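Cryptic loci regulator 2 (PDB 5IKJ) acts upstream of histone deacetylases in the SHREC complex to promote heterochromatin silencing and proper nucleosome positioning in fission yeast. Local coordinates at residues S467-T472 and E497-K502; T237-Y242 and P460-M465; S241-E246 and L492-E497; F284-Q289 and A305-E310. All coordinates share one frame; numbering follows the deposited sequence.

Interaction 1 (S467-T472 and E497-K502)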
loop_
_atom_site.group_PDB
_atom_site.type_symbol
_atom_site.label_atom_id
_atom_site.label_comp_id
_atom_site.label_asym_id
_atom_site.label_seq_id
_atom_site.Cartn_x
_atom_site.Cartn_y
_atom_site.Cartn_z
ATOM N N SER A 467 6.058 19.574 -10.747
ATOM C CA SER A 467 6.166 21.007 -10.999
ATOM C C SER A 467 7.576 21.511 -10.720
ATOM O O SER A 467 8.120 22.309 -11.490
ATOM C CB SER A 467 5.144 21.763 -10.149
ATOM O OG SER A 467 3.820 21.471 -10.562
ATOM N N LYS A 468 8.185 21.053 -9.623
ATOM C CA LYS A 468 9.546 21.471 -9.300
ATOM C C LYS A 468 10.549 20.966 -10.329
ATOM O O LYS A 468 11.556 21.632 -10.590
ATOM C CB LYS A 468 9.932 20.967 -7.909
ATOM C CG LYS A 468 9.071 21.510 -6.778
ATOM C CD LYS A 468 9.215 20.674 -5.511
ATOM C CE LYS A 468 10.652 20.635 -5.008
ATOM N NZ LYS A 468 10.790 19.803 -3.782
ATOM N N LEU A 469 10.294 19.801 -10.922
ATOM C CA LEU A 469 11.257 19.139 -11.792
ATOM C C LEU A 469 10.967 19.329 -13.275
ATOM O O LEU A 469 11.670 18.747 -14.106
ATOM C CB LEU A 469 11.304 17.641 -11.470
ATOM C CG LEU A 469 11.587 17.273 -10.013
ATOM C CD1 LEU A 469 11.591 15.761 -9.851
ATOM C CD2 LEU A 469 12.905 17.870 -9.543
ATOM N N SER A 470 9.959 20.119 -13.630
ATOM C CA SER A 470 9.656 20.373 -15.030
ATOM C C SER A 470 9.002 21.740 -15.154
ATOM O O SER A 470 8.636 22.372 -14.159
ATOM C CB SER A 470 8.747 19.287 -15.616
ATOM O OG SER A 470 7.452 19.340 -15.040
ATOM N N ASN A 471 8.863 22.195 -16.395
ATOM C CA ASN A 471 8.136 23.427 -16.688
ATOM C C ASN A 471 6.677 23.124 -17.014
ATOM O O ASN A 471 6.143 23.525 -18.048
ATOM C CB ASN A 471 8.814 24.176 -17.829
ATOM C CG ASN A 471 10.241 24.576 -17.499
ATOM O OD1 ASN A 471 11.163 24.326 -18.275
ATOM N ND2 ASN A 471 10.430 25.195 -16.337
ATOM N N THR A 472 6.028 22.396 -16.109
ATOM C CA THR A 472 4.657 21.937 -16.287
ATOM C C THR A 472 3.807 22.431 -15.126
ATOM O O THR A 472 4.213 22.331 -13.963
ATOM C CB THR A 472 4.606 20.409 -16.387
ATOM O OG1 THR A 472 5.353 19.982 -17.533
ATOM C CG2 THR A 472 3.170 19.917 -16.514
ATOM N N GLU A 497 4.439 10.962 -15.853
ATOM C CA GLU A 497 5.115 12.237 -15.702
ATOM C C GLU A 497 5.688 12.664 -17.055
ATOM O O GLU A 497 6.022 11.817 -17.889
ATOM C CB GLU A 497 6.220 12.139 -14.646
ATOM C CG GLU A 497 5.714 11.933 -13.215
ATOM C CD GLU A 497 5.175 10.536 -12.973
ATOM O OE1 GLU A 497 5.347 9.668 -13.855
ATOM O OE2 GLU A 497 4.578 10.304 -11.902
ATOM N N PRO A 498 5.800 13.971 -17.306
ATOM C CA PRO A 498 6.132 14.419 -18.671
ATOM C C PRO A 498 7.482 13.929 -19.166
ATOM O O PRO A 498 7.661 13.774 -20.381
ATOM C CB PRO A 498 6.082 15.949 -18.560
ATOM C CG PRO A 498 6.300 16.242 -17.116
ATOM C CD PRO A 498 5.708 15.094 -16.358
ATOM N N TRP A 499 8.436 13.678 -18.270
ATOM C CA TRP A 499 9.731 13.142 -18.671
ATOM C C TRP A 499 9.720 11.628 -18.826
ATOM O O TRP A 499 10.695 11.065 -19.337
ATOM C CB TRP A 499 10.803 13.526 -17.648
ATOM C CG TRP A 499 10.561 12.941 -16.283
ATOM C CD1 TRP A 499 10.824 11.663 -15.879
ATOM C CD2 TRP A 499 10.006 13.614 -15.147
ATOM N NE1 TRP A 499 10.466 11.498 -14.564
ATOM C CE2 TRP A 499 9.962 12.682 -14.090
ATOM C CE3 TRP A 499 9.544 14.913 -14.919
ATOM C CZ2 TRP A 499 9.475 13.008 -12.826
ATOM C CZ3 TRP A 499 9.061 15.236 -13.664
ATOM C CH2 TRP A 499 9.029 14.287 -12.634
ATOM N N PHE A 500 8.642 10.963 -18.406
ATOM C CA PHE A 500 8.651 9.510 -18.289
ATOM C C PHE A 500 8.777 8.823 -19.643
ATOM O O PHE A 500 9.340 7.725 -19.724
ATOM C CB PHE A 500 7.379 9.047 -17.578
ATOM C CG PHE A 500 7.430 7.625 -17.101
ATOM C CD1 PHE A 500 8.040 7.304 -15.900
ATOM C CD2 PHE A 500 6.858 6.609 -17.847
ATOM C CE1 PHE A 500 8.085 5.997 -15.457
ATOM C CE2 PHE A 500 6.900 5.300 -17.407
ATOM C CZ PHE A 500 7.511 4.995 -16.210
ATOM N N VAL A 501 8.267 9.436 -20.710
ATOM C CA VAL A 501 8.200 8.784 -22.015
ATOM C C VAL A 501 8.530 9.810 -23.090
ATOM O O VAL A 501 7.730 10.716 -23.353
ATOM C CB VAL A 501 6.824 8.160 -22.289
ATOM C CG1 VAL A 501 6.904 7.222 -23.484
ATOM C CG2 VAL A 501 6.304 7.432 -21.062
ATOM N N LYS A 502 9.697 9.670 -23.712
ATOM C CA LYS A 502 9.964 10.347 -24.973
ATOM C C LYS A 502 9.060 9.744 -26.044
ATOM O O LYS A 502 9.063 8.526 -26.250
ATOM C CB LYS A 502 11.436 10.198 -25.354
ATOM C CG LYS A 502 11.880 8.752 -25.525
ATOM C CD LYS A 502 13.352 8.629 -25.862
ATOM C CE LYS A 502 13.720 7.172 -26.078
ATOM N NZ LYS A 502 15.145 6.989 -26.456
#
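L469, near the end of helix 461-469, leans on the six-membered ring of W499, while S470 and T472 meet the CG corner of P498. In L469, CG stands beside the backbone N and opposite the carbonyl carbon (chi1 -55°), which carries the side chain out toward the indole. Its CB lies 4.0 Å from W499 CZ3, approaching obliquely. CG stays farther from the indole and serves as the branch point. From it CD1, continuing the chain in extended form, reaches to 4.1 Å from W499 CH2 and also packs against F284 of helix 278-285, whereas CD2 turns away from the indole. The indole is backed by its own segment: E497 CB sits 3.7 Å above the W499 ring plane, over the ring centre. Next to this apolar patch, P498 presents CG to two hydroxyl oxygens, 3.9 Å from S470 OG and equally far from T472 OG1. The S470 hydroxyl finds its main polar partner in V466 O, one turn back in the helix. The contact is therefore van der Waals throughout, carbon on carbon at L469 and hydroxyl oxygen on carbon at P498, and modest in extent, near the protein surface. The loop side is shaped by a type I beta turn from E497 to F500, closed by F500 N to E497 O at 2.8 Å, with P498 and W499 at its two central positions.

Interaction 2 (T237-Y242 and P460-M465)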
loop_
_atom_site.group_PDB
_atom_site.type_symbol
_atom_site.label_atom_id
_atom_site.label_comp_id
_atom_site.label_asym_id
_atom_site.label_seq_id
_atom_site.Cartn_x
_atom_site.Cartn_y
_atom_site.Cartn_z
ATOM N N THR A 237 4.902 8.329 -2.638
ATOM C CA THR A 237 6.307 8.258 -2.241
ATOM C C THR A 237 7.233 8.163 -3.450
ATOM O O THR A 237 8.117 9.007 -3.636
ATOM C CB THR A 237 6.525 7.065 -1.308
ATOM O OG1 THR A 237 5.367 6.883 -0.482
ATOM C CG2 THR A 237 7.734 7.302 -0.420
ATOM N N TRP A 238 7.051 7.138 -4.278
ATOM C CA TRP A 238 7.887 6.913 -5.459
ATOM C C TRP A 238 6.994 6.702 -6.675
ATOM O O TRP A 238 7.018 5.644 -7.311
ATOM C CB TRP A 238 8.811 5.717 -5.237
ATOM C CG TRP A 238 9.370 5.638 -3.847
ATOM C CD1 TRP A 238 8.979 4.788 -2.855
ATOM C CD2 TRP A 238 10.417 6.445 -3.294
ATOM N NE1 TRP A 238 9.719 5.012 -1.719
ATOM C CE2 TRP A 238 10.609 6.025 -1.962
ATOM C CE3 TRP A 238 11.211 7.481 -3.795
ATOM C CZ2 TRP A 238 11.560 6.604 -1.125
ATOM C CZ3 TRP A 238 12.156 8.054 -2.962
ATOM C CH2 TRP A 238 12.323 7.615 -1.643
ATOM N N PRO A 239 6.190 7.708 -7.032
ATOM C CA PRO A 239 5.154 7.488 -8.053
ATOM C C PRO A 239 5.682 7.391 -9.473
ATOM O O PRO A 239 5.075 6.688 -10.291
ATOM C CB PRO A 239 4.235 8.705 -7.877
ATOM C CG PRO A 239 5.124 9.764 -7.313
ATOM C CD PRO A 239 6.085 9.043 -6.416
ATOM N N SER A 240 6.772 8.079 -9.809
ATOM C CA SER A 240 7.283 8.071 -11.180
ATOM C C SER A 240 8.104 6.801 -11.355
ATOM O O SER A 240 9.327 6.794 -11.196
ATOM C CB SER A 240 8.103 9.324 -11.463
ATOM O OG SER A 240 8.187 9.572 -12.856
ATOM N N SER A 241 7.423 5.711 -11.693
ATOM C CA SER A 241 8.036 4.390 -11.643
ATOM C C SER A 241 7.113 3.390 -12.325
ATOM O O SER A 241 5.953 3.685 -12.625
ATOM C CB SER A 241 8.305 3.970 -10.195
ATOM O OG SER A 241 7.104 3.975 -9.442
ATOM N N TYR A 242 7.651 2.201 -12.570
ATOM C CA TYR A 242 6.862 1.073 -13.037
ATOM C C TYR A 242 6.390 0.249 -11.844
ATOM O O TYR A 242 6.999 0.257 -10.771
ATOM C CB TYR A 242 7.674 0.214 -14.006
ATOM C CG TYR A 242 7.964 0.927 -15.304
ATOM C CD1 TYR A 242 7.075 0.858 -16.368
ATOM C CD2 TYR A 242 9.116 1.688 -15.463
ATOM C CE1 TYR A 242 7.330 1.517 -17.555
ATOM C CE2 TYR A 242 9.378 2.349 -16.648
ATOM C CZ TYR A 242 8.483 2.260 -17.690
ATOM O OH TYR A 242 8.741 2.919 -18.868
ATOM N N PRO A 460 -1.433 17.337 -4.907
ATOM C CA PRO A 460 -0.804 16.170 -4.287
ATOM C C PRO A 460 0.705 16.216 -4.458
ATOM O O PRO A 460 1.238 16.846 -5.374
ATOM C CB PRO A 460 -1.418 14.981 -5.038
ATOM C CG PRO A 460 -1.950 15.552 -6.308
ATOM C CD PRO A 460 -2.358 16.955 -5.988
ATOM N N ARG A 461 1.399 15.533 -3.545
ATOM C CA ARG A 461 2.858 15.567 -3.543
ATOM C C ARG A 461 3.422 15.175 -4.902
ATOM O O ARG A 461 4.409 15.757 -5.368
ATOM C CB ARG A 461 3.397 14.639 -2.455
ATOM C CG ARG A 461 4.856 14.877 -2.114
ATOM C CD ARG A 461 5.679 13.617 -2.293
ATOM N NE ARG A 461 7.101 13.864 -2.081
ATOM C CZ ARG A 461 8.072 13.046 -2.475
ATOM N NH1 ARG A 461 7.781 11.921 -3.117
ATOM N NH2 ARG A 461 9.338 13.355 -2.235
ATOM N N ARG A 462 2.805 14.189 -5.555
ATOM C CA ARG A 462 3.275 13.743 -6.862
ATOM C C ARG A 462 3.337 14.902 -7.850
ATOM O O ARG A 462 4.338 15.079 -8.553
ATOM C CB ARG A 462 2.362 12.630 -7.379
ATOM C CG ARG A 462 2.712 12.080 -8.752
ATOM C CD ARG A 462 1.720 10.993 -9.136
ATOM N NE ARG A 462 2.080 10.281 -10.358
ATOM C CZ ARG A 462 1.360 9.293 -10.881
ATOM N NH1 ARG A 462 0.238 8.899 -10.291
ATOM N NH2 ARG A 462 1.757 8.695 -11.995
ATOM N N LEU A 463 2.274 15.706 -7.917
ATOM C CA LEU A 463 2.247 16.821 -8.858
ATOM C C LEU A 463 3.107 17.989 -8.389
ATOM O O LEU A 463 3.676 18.705 -9.221
ATOM C CB LEU A 463 0.807 17.284 -9.086
ATOM C CG LEU A 463 -0.097 16.323 -9.864
ATOM C CD1 LEU A 463 -1.496 16.905 -10.007
ATOM C CD2 LEU A 463 0.477 15.997 -11.239
ATOM N N GLN A 464 3.215 18.202 -7.075
ATOM C CA GLN A 464 4.144 19.207 -6.570
ATOM C C GLN A 464 5.560 18.931 -7.057
ATOM O O GLN A 464 6.295 19.858 -7.417
ATOM C CB GLN A 464 4.114 19.239 -5.042
ATOM C CG GLN A 464 2.821 19.758 -4.434
ATOM C CD GLN A 464 2.829 19.682 -2.917
ATOM O OE1 GLN A 464 3.773 19.167 -2.316
ATOM N NE2 GLN A 464 1.775 20.195 -2.292
ATOM N N MET A 465 5.960 17.657 -7.075
ATOM C CA MET A 465 7.311 17.308 -7.497
ATOM C C MET A 465 7.471 17.445 -9.005
ATOM O O MET A 465 8.503 17.930 -9.483
ATOM C CB MET A 465 7.642 15.886 -7.043
ATOM C CG MET A 465 7.791 15.739 -5.534
ATOM S SD MET A 465 9.213 16.629 -4.863
ATOM C CE MET A 465 10.570 15.828 -5.716
#
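The CB-CG edge of P239 lies alongside the side chain of R462, and this is the tight half of the contact. The arginine chain is fully stretched, CG anti to the backbone N (chi1 179°), and runs past the proline in the opposite direction to it. P239 CG touches R462 CG at 3.6 Å; farther out P239 CB rests on R462 CD, also at 3.6 Å. The carbonyl oxygen of P239 lies over one face of the R462 guanidinium, whose charge is met by D393 at NH1 and by E497 at NE. Replacing R462 by an alanine would probably cost E497 its salt-bridge partner, leave D393 with one cation fewer and open a gap beside the P239 ring. The R461 half is looser. Its chain kinks at chi2 (-123°), swinging the guanidinium toward the last turn of helix 214-237, where NH1 makes a weak bond of 3.0 Å to T237 O; at 120° it is strongly bent. The same nitrogen has its stronger partner in Y236 O, so two carbonyls at the end of that helix share one N-H-bearing group. M465 CG lies over the rim of one face of the R461 guanidinium, 4.0 Å above its plane. R461 is partly exposed, and its backbone N bonds to an acidic side chain of another protein's chain. The start of helix 461-469 is thus set against the loop leaving helix 214-237, with L78 of helix 75-82 touching T237 and R461, and F284 of helix 278-285 touching P239, R461 and M465.

Interaction 3 (S241-E246 and L492-E497)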
loop_
_atom_site.group_PDB
_atom_site.type_symbol
_atom_site.label_atom_id
_atom_site.label_comp_id
_atom_site.label_asym_id
_atom_site.label_seq_id
_atom_site.Cartn_x
_atom_site.Cartn_y
_atom_site.Cartn_z
ATOM N N SER A 241 7.423 5.711 -11.693
ATOM C CA SER A 241 8.036 4.390 -11.643
ATOM C C SER A 241 7.113 3.390 -12.325
ATOM O O SER A 241 5.953 3.685 -12.625
ATOM C CB SER A 241 8.305 3.970 -10.195
ATOM O OG SER A 241 7.104 3.975 -9.442
ATOM N N TYR A 242 7.651 2.201 -12.570
ATOM C CA TYR A 242 6.862 1.073 -13.037
ATOM C C TYR A 242 6.390 0.249 -11.844
ATOM O O TYR A 242 6.999 0.257 -10.771
ATOM C CB TYR A 242 7.674 0.214 -14.006
ATOM C CG TYR A 242 7.964 0.927 -15.304
ATOM C CD1 TYR A 242 7.075 0.858 -16.368
ATOM C CD2 TYR A 242 9.116 1.688 -15.463
ATOM C CE1 TYR A 242 7.330 1.517 -17.555
ATOM C CE2 TYR A 242 9.378 2.349 -16.648
ATOM C CZ TYR A 242 8.483 2.260 -17.690
ATOM O OH TYR A 242 8.741 2.919 -18.868
ATOM N N ARG A 243 5.283 -0.462 -12.042
ATOM C CA ARG A 243 4.528 -1.028 -10.935
ATOM C C ARG A 243 4.513 -2.549 -11.003
ATOM O O ARG A 243 4.555 -3.147 -12.082
ATOM C CB ARG A 243 3.100 -0.470 -10.921
ATOM C CG ARG A 243 3.079 1.029 -10.665
ATOM C CD ARG A 243 1.714 1.658 -10.860
ATOM N NE ARG A 243 1.712 3.043 -10.397
ATOM C CZ ARG A 243 0.749 3.925 -10.649
ATOM N NH1 ARG A 243 -0.308 3.581 -11.373
ATOM N NH2 ARG A 243 0.848 5.161 -10.178
ATOM N N LEU A 244 4.457 -3.160 -9.823
ATOM C CA LEU A 244 4.525 -4.609 -9.702
ATOM C C LEU A 244 3.377 -5.265 -10.454
ATOM O O LEU A 244 2.205 -4.955 -10.214
ATOM C CB LEU A 244 4.491 -4.997 -8.223
ATOM C CG LEU A 244 5.673 -4.487 -7.396
ATOM C CD1 LEU A 244 5.436 -4.706 -5.909
ATOM C CD2 LEU A 244 6.962 -5.164 -7.834
ATOM N N GLY A 245 3.717 -6.170 -11.367
ATOM C CA GLY A 245 2.732 -6.875 -12.156
ATOM C C GLY A 245 2.437 -6.269 -13.509
ATOM O O GLY A 245 1.663 -6.856 -14.275
ATOM N N GLU A 246 3.024 -5.121 -13.835
ATOM C CA GLU A 246 2.762 -4.483 -15.116
ATOM C C GLU A 246 3.534 -5.169 -16.234
ATOM O O GLU A 246 4.628 -5.704 -16.030
ATOM C CB GLU A 246 3.141 -3.003 -15.077
ATOM C CG GLU A 246 2.303 -2.162 -14.135
ATOM C CD GLU A 246 2.464 -0.676 -14.389
ATOM O OE1 GLU A 246 1.436 0.020 -14.523
ATOM O OE2 GLU A 246 3.619 -0.204 -14.462
ATOM N N LEU A 492 -8.584 5.268 -20.026
ATOM C CA LEU A 492 -7.734 4.858 -21.137
ATOM C C LEU A 492 -6.393 4.298 -20.690
ATOM O O LEU A 492 -5.820 3.462 -21.397
ATOM C CB LEU A 492 -7.495 6.043 -22.079
ATOM C CG LEU A 492 -8.765 6.716 -22.611
ATOM C CD1 LEU A 492 -8.421 7.928 -23.466
ATOM C CD2 LEU A 492 -9.615 5.732 -23.404
ATOM N N GLY A 493 -5.884 4.729 -19.547
ATOM C CA GLY A 493 -4.626 4.215 -19.049
ATOM C C GLY A 493 -4.042 5.153 -18.012
ATOM O O GLY A 493 -4.684 6.104 -17.570
ATOM N N ARG A 494 -2.806 4.851 -17.631
ATOM C CA ARG A 494 -2.094 5.685 -16.677
ATOM C C ARG A 494 -1.691 7.013 -17.304
ATOM O O ARG A 494 -1.434 7.109 -18.507
ATOM C CB ARG A 494 -0.838 4.981 -16.173
ATOM C CG ARG A 494 -1.077 3.789 -15.263
ATOM C CD ARG A 494 0.250 3.183 -14.821
ATOM N NE ARG A 494 1.147 4.196 -14.269
ATOM C CZ ARG A 494 2.384 3.959 -13.847
ATOM N NH1 ARG A 494 2.890 2.735 -13.905
ATOM N NH2 ARG A 494 3.115 4.952 -13.364
ATOM N N TRP A 495 -1.637 8.043 -16.467
ATOM C CA TRP A 495 -0.934 9.274 -16.793
ATOM C C TRP A 495 0.501 9.152 -16.298
ATOM O O TRP A 495 0.735 8.748 -15.155
ATOM C CB TRP A 495 -1.622 10.479 -16.150
ATOM C CG TRP A 495 -0.892 11.781 -16.320
ATOM C CD1 TRP A 495 -1.077 12.704 -17.308
ATOM C CD2 TRP A 495 0.131 12.310 -15.466
ATOM N NE1 TRP A 495 -0.232 13.772 -17.124
ATOM C CE2 TRP A 495 0.521 13.554 -16.001
ATOM C CE3 TRP A 495 0.758 11.850 -14.304
ATOM C CZ2 TRP A 495 1.507 14.344 -15.413
ATOM C CZ3 TRP A 495 1.738 12.636 -13.722
ATOM C CH2 TRP A 495 2.103 13.869 -14.276
ATOM N N TYR A 496 1.454 9.486 -17.160
ATOM C CA TYR A 496 2.865 9.411 -16.820
ATOM C C TYR A 496 3.461 10.809 -16.740
ATOM O O TYR A 496 3.050 11.723 -17.462
ATOM C CB TYR A 496 3.639 8.574 -17.845
ATOM C CG TYR A 496 3.223 7.122 -17.903
ATOM C CD1 TYR A 496 3.677 6.210 -16.960
ATOM C CD2 TYR A 496 2.386 6.661 -18.908
ATOM C CE1 TYR A 496 3.303 4.882 -17.013
ATOM C CE2 TYR A 496 2.007 5.336 -18.970
ATOM C CZ TYR A 496 2.468 4.451 -18.020
ATOM O OH TYR A 496 2.094 3.128 -18.073
ATOM N N GLU A 497 4.439 10.962 -15.853
ATOM C CA GLU A 497 5.115 12.237 -15.702
ATOM C C GLU A 497 5.688 12.664 -17.055
ATOM O O GLU A 497 6.022 11.817 -17.889
ATOM C CB GLU A 497 6.220 12.139 -14.646
ATOM C CG GLU A 497 5.714 11.933 -13.215
ATOM C CD GLU A 497 5.175 10.536 -12.973
ATOM O OE1 GLU A 497 5.347 9.668 -13.855
ATOM O OE2 GLU A 497 4.578 10.304 -11.902
HETATM O O HOH W 1 3.711 0.792 -17.229
#
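R494 is gripped along its guanidinium edge by E246 and S241. Its NH1 donates to E246 OE1 at 3.1 Å in a nearly straight (162°), syn-side salt bridge, and NH2 donates to S241 O at 3.2 Å; that oxygen lies in the guanidinium plane, and the nitrogen sits almost on the line of its carbonyl bond. E246 is steadied in turn: its OE2 accepts R243 N at 2.9 Å from above the carboxylate plane, while OE1 also receives K388 N. Next come the faces. The guanidinium of R243 lies flat on that of R494, centres 3.6 Å apart and planes 10° from parallel; E246 on R494 and D393 on R243 probably offset the like charges. Over the opposite face of R494 sits Y496 CE1, 3.4 Å above the plane, so the cation is sandwiched. A water donates to Y496 OH at 3.0 Å and, weakly, to E246 OE2. On the loop side, a type II turn from R243 to E246, with G245 at its third position, brings R243 and E246 together. That turn is bonded through its backbone to I261 of strand 255-266, whereas strand 491-494 pairs with 394-397 and R494 packs on L389 of strand 387-390, so the contact ties the five-stranded sheet to the ten-stranded one.

Interaction 4 (F284-Q289 and A305-E310)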
loop_
_atom_site.group_PDB
_atom_site.type_symbol
_atom_site.label_atom_id
_atom_site.label_comp_id
_atom_site.label_asym_id
_atom_site.label_seq_id
_atom_site.Cartn_x
_atom_site.Cartn_y
_atom_site.Cartn_z
ATOM N N PHE A 284 13.516 10.608 -7.370
ATOM C CA PHE A 284 12.139 10.697 -7.838
ATOM C C PHE A 284 11.997 10.168 -9.261
ATOM O O PHE A 284 10.931 9.659 -9.627
ATOM C CB PHE A 284 11.657 12.146 -7.755
ATOM C CG PHE A 284 10.168 12.302 -7.897
ATOM C CD1 PHE A 284 9.338 12.164 -6.798
ATOM C CD2 PHE A 284 9.602 12.592 -9.126
ATOM C CE1 PHE A 284 7.971 12.307 -6.922
ATOM C CE2 PHE A 284 8.233 12.737 -9.256
ATOM C CZ PHE A 284 7.417 12.595 -8.153
ATOM N N VAL A 285 13.051 10.269 -10.067
ATOM C CA VAL A 285 13.011 9.796 -11.448
ATOM C C VAL A 285 13.379 8.320 -11.543
ATOM O O VAL A 285 12.749 7.566 -12.288
ATOM C CB VAL A 285 13.941 10.667 -12.318
ATOM C CG1 VAL A 285 14.082 10.088 -13.722
ATOM C CG2 VAL A 285 13.416 12.095 -12.387
ATOM N N GLU A 286 14.401 7.890 -10.805
ATOM C CA GLU A 286 14.900 6.514 -10.850
ATOM C C GLU A 286 15.009 5.975 -9.428
ATOM O O GLU A 286 16.111 5.749 -8.915
ATOM C CB GLU A 286 16.252 6.450 -11.562
ATOM C CG GLU A 286 16.165 6.399 -13.079
ATOM C CD GLU A 286 16.022 4.985 -13.610
ATOM O OE1 GLU A 286 15.676 4.081 -12.820
ATOM O OE2 GLU A 286 16.263 4.773 -14.819
ATOM N N PRO A 287 13.873 5.752 -8.759
ATOM C CA PRO A 287 13.926 5.241 -7.382
ATOM C C PRO A 287 14.196 3.751 -7.276
ATOM O O PRO A 287 14.622 3.296 -6.207
ATOM C CB PRO A 287 12.532 5.571 -6.833
ATOM C CG PRO A 287 11.652 5.551 -8.036
ATOM C CD PRO A 287 12.492 6.030 -9.194
ATOM N N TYR A 288 13.972 2.981 -8.338
ATOM C CA TYR A 288 13.907 1.531 -8.248
ATOM C C TYR A 288 14.920 0.856 -9.161
ATOM O O TYR A 288 15.234 1.350 -10.249
ATOM C CB TYR A 288 12.510 1.020 -8.632
ATOM C CG TYR A 288 11.425 1.274 -7.613
ATOM C CD1 TYR A 288 11.580 0.887 -6.290
ATOM C CD2 TYR A 288 10.238 1.891 -7.982
ATOM C CE1 TYR A 288 10.583 1.113 -5.360
ATOM C CE2 TYR A 288 9.237 2.122 -7.064
ATOM C CZ TYR A 288 9.412 1.732 -5.754
ATOM O OH TYR A 288 8.413 1.963 -4.838
ATOM N N GLN A 289 15.426 -0.284 -8.699
ATOM C CA GLN A 289 15.862 -1.344 -9.593
ATOM C C GLN A 289 14.654 -2.214 -9.897
ATOM O O GLN A 289 13.875 -2.540 -8.998
ATOM C CB GLN A 289 16.959 -2.214 -8.974
ATOM C CG GLN A 289 18.109 -1.483 -8.314
ATOM C CD GLN A 289 19.177 -2.446 -7.819
ATOM O OE1 GLN A 289 19.394 -2.589 -6.615
ATOM N NE2 GLN A 289 19.842 -3.120 -8.752
ATOM N N ALA A 305 16.873 -0.644 -15.167
ATOM C CA ALA A 305 16.622 0.759 -14.878
ATOM C C ALA A 305 15.448 1.254 -15.711
ATOM O O ALA A 305 15.214 0.785 -16.829
ATOM C CB ALA A 305 17.861 1.609 -15.165
ATOM N N ALA A 306 14.703 2.211 -15.149
ATOM C CA ALA A 306 13.551 2.758 -15.856
ATOM C C ALA A 306 13.940 3.297 -17.226
ATOM O O ALA A 306 13.140 3.240 -18.166
ATOM C CB ALA A 306 12.897 3.857 -15.019
ATOM N N ALA A 307 15.163 3.817 -17.360
ATOM C CA ALA A 307 15.623 4.331 -18.645
ATOM C C ALA A 307 15.639 3.259 -19.727
ATOM O O ALA A 307 15.658 3.594 -20.916
ATOM C CB ALA A 307 17.020 4.932 -18.497
ATOM N N ASP A 308 15.638 1.981 -19.343
ATOM C CA ASP A 308 15.639 0.873 -20.289
ATOM C C ASP A 308 14.290 0.161 -20.338
ATOM O O ASP A 308 14.207 -0.969 -20.832
ATOM C CB ASP A 308 16.747 -0.120 -19.938
ATOM C CG ASP A 308 18.133 0.455 -20.143
ATOM O OD1 ASP A 308 18.563 0.576 -21.310
ATOM O OD2 ASP A 308 18.797 0.777 -19.136
ATOM N N ILE A 309 13.237 0.798 -19.832
ATOM C CA ILE A 309 11.894 0.233 -19.835
ATOM C C ILE A 309 10.937 1.270 -20.402
ATOM O O ILE A 309 11.050 2.464 -20.103
ATOM C CB ILE A 309 11.447 -0.199 -18.423
ATOM C CG1 ILE A 309 12.548 -1.028 -17.757
ATOM C CG2 ILE A 309 10.128 -0.970 -18.502
ATOM C CD1 ILE A 309 12.203 -1.547 -16.377
ATOM N N GLU A 310 9.997 0.813 -21.222
ATOM C CA GLU A 310 8.994 1.681 -21.809
ATOM C C GLU A 310 7.611 1.092 -21.577
ATOM O O GLU A 310 7.456 -0.133 -21.541
ATOM C CB GLU A 310 9.233 1.863 -23.314
ATOM C CG GLU A 310 10.625 2.379 -23.643
ATOM C CD GLU A 310 10.655 3.247 -24.885
ATOM O OE1 GLU A 310 10.152 2.801 -25.939
ATOM O OE2 GLU A 310 11.176 4.380 -24.805
#
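The carboxylate of E286 faces the backbone N-H groups of A306 and A307, one oxygen to each. OE1 accepts A306 N at 3.1 Å (154°), and OE2 accepts A307 N at 2.9 Å (147°). Both nitrogens come in on the syn side, tilted out of the carboxylate plane, the second more than the first. The glutamate gets there by a fold in its chain: CG is set opposite the carbonyl carbon, and a bend at chi2 (-87°) turns the carboxylate across to the other segment. Three methyl groups gather around OE2, with A306 CB nearest at 3.5 Å and A305 CB at 3.6 Å. The two N-H groups open the 3-10 segment 306-307, which leads into strand 309-311 and recalls the short helical turn before the last strand of SH3-like barrels. A leucine in place of E286 would probably leave the amides of A306 and A307 without these acceptors and the turn less firmly tied to the end of helix 278-285. A negative group set against the N-terminal end of a helical turn is electrostatically favourable, so the pairing, like the partial exposure of the site, probably favours the ionised form of E286.

How the interactions relate
The four contacts cluster on one side of the chain's centre, with their own centres 11 to 15 Å apart. E497 joins three of them: it belongs to interactions 1 and 3, and its OE2 forms a salt bridge with R462 NE of interaction 2 at 2.9 Å. F284 of interaction 4 packs on L469 and W499 of interaction 1 and on M465 of interaction 2. Y242, common to interactions 2 and 3, reaches interaction 4 through a weak hydrogen bond, 2.7 Å between Y242 OH and I309 O, and its CZ lies 3.3 Å from F500 CZ of interaction 1. The zinc site, formed by H189, C204, C206 and C209, shares no residue with any of them.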